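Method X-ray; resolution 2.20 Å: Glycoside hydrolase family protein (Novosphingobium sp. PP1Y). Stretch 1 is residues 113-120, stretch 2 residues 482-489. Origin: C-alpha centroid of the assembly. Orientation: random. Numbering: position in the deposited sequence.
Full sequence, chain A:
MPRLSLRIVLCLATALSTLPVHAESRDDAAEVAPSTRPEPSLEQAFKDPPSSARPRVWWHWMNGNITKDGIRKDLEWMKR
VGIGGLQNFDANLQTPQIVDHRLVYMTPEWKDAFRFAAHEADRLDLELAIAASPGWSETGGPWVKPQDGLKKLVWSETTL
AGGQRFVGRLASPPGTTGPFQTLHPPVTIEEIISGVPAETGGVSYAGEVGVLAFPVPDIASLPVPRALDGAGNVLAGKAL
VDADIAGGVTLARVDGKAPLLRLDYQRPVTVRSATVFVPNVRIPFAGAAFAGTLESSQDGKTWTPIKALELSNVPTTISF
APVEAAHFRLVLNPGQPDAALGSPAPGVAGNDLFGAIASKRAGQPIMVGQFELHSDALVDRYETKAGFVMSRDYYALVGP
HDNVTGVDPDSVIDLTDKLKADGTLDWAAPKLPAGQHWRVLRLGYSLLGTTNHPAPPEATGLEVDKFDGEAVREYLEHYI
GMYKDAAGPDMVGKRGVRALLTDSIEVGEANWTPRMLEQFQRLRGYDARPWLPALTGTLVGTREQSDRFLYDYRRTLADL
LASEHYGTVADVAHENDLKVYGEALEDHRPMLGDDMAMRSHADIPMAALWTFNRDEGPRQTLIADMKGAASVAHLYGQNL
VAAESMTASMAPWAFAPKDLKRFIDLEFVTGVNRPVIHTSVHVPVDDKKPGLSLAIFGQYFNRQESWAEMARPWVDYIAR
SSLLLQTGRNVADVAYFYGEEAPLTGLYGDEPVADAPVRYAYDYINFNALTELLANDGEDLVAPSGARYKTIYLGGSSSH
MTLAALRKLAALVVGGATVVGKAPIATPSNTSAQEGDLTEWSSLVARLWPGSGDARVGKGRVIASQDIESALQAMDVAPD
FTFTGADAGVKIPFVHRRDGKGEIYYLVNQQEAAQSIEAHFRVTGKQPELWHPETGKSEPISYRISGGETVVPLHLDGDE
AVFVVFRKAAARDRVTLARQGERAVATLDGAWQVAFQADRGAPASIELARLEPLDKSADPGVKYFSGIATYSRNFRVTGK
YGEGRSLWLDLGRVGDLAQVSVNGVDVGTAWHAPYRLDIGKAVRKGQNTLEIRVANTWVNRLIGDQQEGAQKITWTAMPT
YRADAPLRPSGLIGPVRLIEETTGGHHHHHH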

# COMPACT_ATOMS: atom_id res chain seq x y z
N ALA A 113 19.74 21.65 13.52
CA ALA A 113 19.87 20.20 13.58
C ALA A 113 19.64 19.57 12.21
O ALA A 113 20.42 18.73 11.77
N PHE A 114 18.59 19.99 11.51
CA PHE A 114 18.32 19.39 10.21
C PHE A 114 19.42 19.72 9.21
O PHE A 114 19.83 18.87 8.42
N ARG A 115 19.87 20.98 9.21
CA ARG A 115 21.00 21.36 8.37
C ARG A 115 22.20 20.46 8.64
O ARG A 115 22.89 20.02 7.71
N PHE A 116 22.47 20.19 9.91
CA PHE A 116 23.56 19.29 10.26
C PHE A 116 23.32 17.89 9.71
O PHE A 116 24.24 17.27 9.19
N ALA A 117 22.09 17.38 9.83
CA ALA A 117 21.76 16.09 9.24
C ALA A 117 22.04 16.10 7.75
O ALA A 117 22.57 15.13 7.20
N ALA A 118 21.68 17.18 7.07
CA ALA A 118 21.87 17.21 5.62
C ALA A 118 23.36 17.22 5.28
O ALA A 118 23.79 16.55 4.33
N HIS A 119 24.16 17.95 6.06
CA HIS A 119 25.59 18.00 5.78
C HIS A 119 26.26 16.68 6.11
O HIS A 119 27.22 16.27 5.44
N GLU A 120 25.77 15.99 7.15
CA GLU A 120 26.33 14.70 7.50
C GLU A 120 25.99 13.66 6.44
O GLU A 120 26.82 12.81 6.11
N MSE A 482 10.90 26.08 2.60
CA MSE A 482 11.19 25.96 4.02
C MSE A 482 12.43 25.11 4.26
O MSE A 482 13.25 25.44 5.12
N TYR A 483 12.59 24.02 3.49
CA TYR A 483 13.74 23.14 3.70
C TYR A 483 15.01 23.72 3.10
O TYR A 483 16.10 23.49 3.64
N LYS A 484 14.90 24.48 2.01
CA LYS A 484 16.06 25.23 1.52
C LYS A 484 16.51 26.27 2.52
O LYS A 484 17.71 26.55 2.65
N ASP A 485 15.57 26.89 3.23
CA ASP A 485 15.98 27.80 4.29
C ASP A 485 16.60 27.03 5.45
O ASP A 485 17.65 27.42 5.97
N ALA A 486 15.98 25.91 5.84
CA ALA A 486 16.50 25.15 6.98
C ALA A 486 17.87 24.55 6.68
O ALA A 486 18.84 24.78 7.41
N ALA A 487 17.97 23.77 5.60
CA ALA A 487 19.20 23.06 5.28
C ALA A 487 20.22 23.94 4.57
O ALA A 487 21.40 23.60 4.54
N GLY A 488 19.78 25.08 4.02
CA GLY A 488 20.58 25.83 3.08
C GLY A 488 20.28 25.34 1.67
O GLY A 488 20.10 24.14 1.45
N PRO A 489 20.21 26.26 0.70
CA PRO A 489 19.86 25.84 -0.67
C PRO A 489 20.90 24.93 -1.31
O PRO A 489 20.55 24.15 -2.20

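This is a compact, nearly perpendicular contact between the flank of one helix and the C-terminal end of another, in which a small apolar cluster lies beside an arginine that binds the terminal carbonyls. The axes of helix 113-120 and helix 482-487 approach to 8.7 Å at a crossing angle of -81°, and the two stretches together bury 318 Å².

The apolar part centres on Phe 114, whose CA-to-CB bond points toward the second stretch. With chi1 at -175° (t) and chi2 at 85°, its ring meets Tyr 483 in an edge-to-face pair: the ring centroids are 5.0 Å apart, the planes stand at 75°, and the edge of Tyr 483 is directed at the face of Phe 114. The closest atoms are Phe 114 CE2 and Tyr 483 CD1, at 3.6 Å. Tyr 483 leaves its backbone sideways, but its m rotamer (chi1 -86°) brings the end of the side chain nearer. Ala 487 CB sits at the edge of the Phe 114 ring, 4.0 Å from Phe 114 CE2, and also lies 4.1 Å from Ala 118 CB. Although Ala 487 points away overall, its methyl thus touches two residues one helical turn apart, and the small side chains of Ala 118 and Ala 487 accompany a close backbone approach.

Arg 115 supplies the direct polar link. It starts sideways and extends through t, t, m torsions (chi1 174°, chi2 171°, chi3 -59°), which places its guanidinium against the end of the second helix. Arg 115 NE donates to Ala 486 O at 3.0 Å with an N-H...O angle of 147°. Two weak bonds supplement it, from Arg 115 NH2 to Ala 486 O at 3.3 Å and from Arg 115 NH2 to Asp 485 O at 3.1 Å, with angles of 134° and 131°. Both acceptors lie near the guanidinium plane, at its edge, as expected for in-plane N-H donors. Carbonyls near a helix C-terminus lack some of the amide partners found within the helix, which makes them natural targets for such a group.

His 119 (chi1 -85°, m) extends the polar side through water 1, which lies 2.9 Å from His 119 NE2 and donates to Ala 487 O at a short 2.5 Å. Just beyond, Gly 488 leaves helical geometry with phi 89°; an ideal CB there would be jammed against the preceding carbonyl oxygen, so the backbone itself calls for glycine.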

# COMPACT_ATOMS: atom_id res chain seq x y z
CB ALA A 113 18.89 19.62 14.60
CB PHE A 114 16.95 19.81 9.64
CG PHE A 114 16.62 19.09 8.37
CD1 PHE A 114 16.02 17.85 8.41
CD2 PHE A 114 16.98 19.61 7.14
CE1 PHE A 114 15.75 17.14 7.24
CE2 PHE A 114 16.71 18.92 5.96
CZ PHE A 114 16.09 17.68 6.02
CB ARG A 115 21.37 22.82 8.61
CG ARG A 115 22.64 23.25 7.88
CD ARG A 115 22.87 24.75 7.94
NE ARG A 115 21.75 25.48 7.37
CZ ARG A 115 21.75 26.79 7.11
NH1 ARG A 115 22.83 27.52 7.37
NH2 ARG A 115 20.68 27.36 6.59
CB PHE A 116 23.70 19.23 11.77
CG PHE A 116 24.84 18.39 12.23
CD1 PHE A 116 26.14 18.87 12.13
CD2 PHE A 116 24.64 17.13 12.76
CE1 PHE A 116 27.22 18.11 12.57
CE2 PHE A 116 25.71 16.35 13.19
CZ PHE A 116 27.00 16.84 13.09
CB ALA A 117 20.29 15.73 9.48
CB ALA A 118 21.16 18.43 5.02
CB HIS A 119 26.25 19.14 6.56
CG HIS A 119 26.15 20.47 5.86
ND1 HIS A 119 26.92 20.78 4.76
CD2 HIS A 119 25.35 21.54 6.08
CE1 HIS A 119 26.61 22.00 4.34
NE2 HIS A 119 25.67 22.49 5.14
CB GLU A 120 25.83 14.24 8.87
CG GLU A 120 26.48 14.97 10.04
CD GLU A 120 27.95 14.62 10.19
OE1 GLU A 120 28.26 13.53 10.72
OE2 GLU A 120 28.80 15.44 9.76
CB MSE A 482 10.00 25.37 4.77
CG MSE A 482 8.80 26.32 4.89
SE MSE A 482 7.15 25.36 5.27
CE MSE A 482 7.86 24.01 6.52
CB TYR A 483 13.46 21.74 3.16
CG TYR A 483 12.77 20.93 4.22
CD1 TYR A 483 13.50 20.22 5.16
CD2 TYR A 483 11.38 20.96 4.36
CE1 TYR A 483 12.87 19.52 6.17
CE2 TYR A 483 10.75 20.26 5.37
CZ TYR A 483 11.51 19.54 6.28
OH TYR A 483 10.90 18.84 7.28
CB LYS A 484 15.73 25.88 0.18
CG LYS A 484 15.72 24.88 -0.98
CD LYS A 484 14.90 25.39 -2.13
CE LYS A 484 15.66 26.33 -3.04
NZ LYS A 484 15.08 26.26 -4.44
CB ASP A 485 14.79 28.63 4.74
CG ASP A 485 15.05 29.33 6.04
OD1 ASP A 485 15.77 30.35 6.03
OD2 ASP A 485 14.52 28.86 7.07
CB ALA A 486 15.51 24.05 7.36
CB ALA A 487 18.90 21.82 4.41
CB PRO A 489 19.71 27.16 -1.45
CG PRO A 489 19.81 28.28 -0.37
CD PRO A 489 20.56 27.68 0.78
O HOH W 1 23.76 24.52 4.37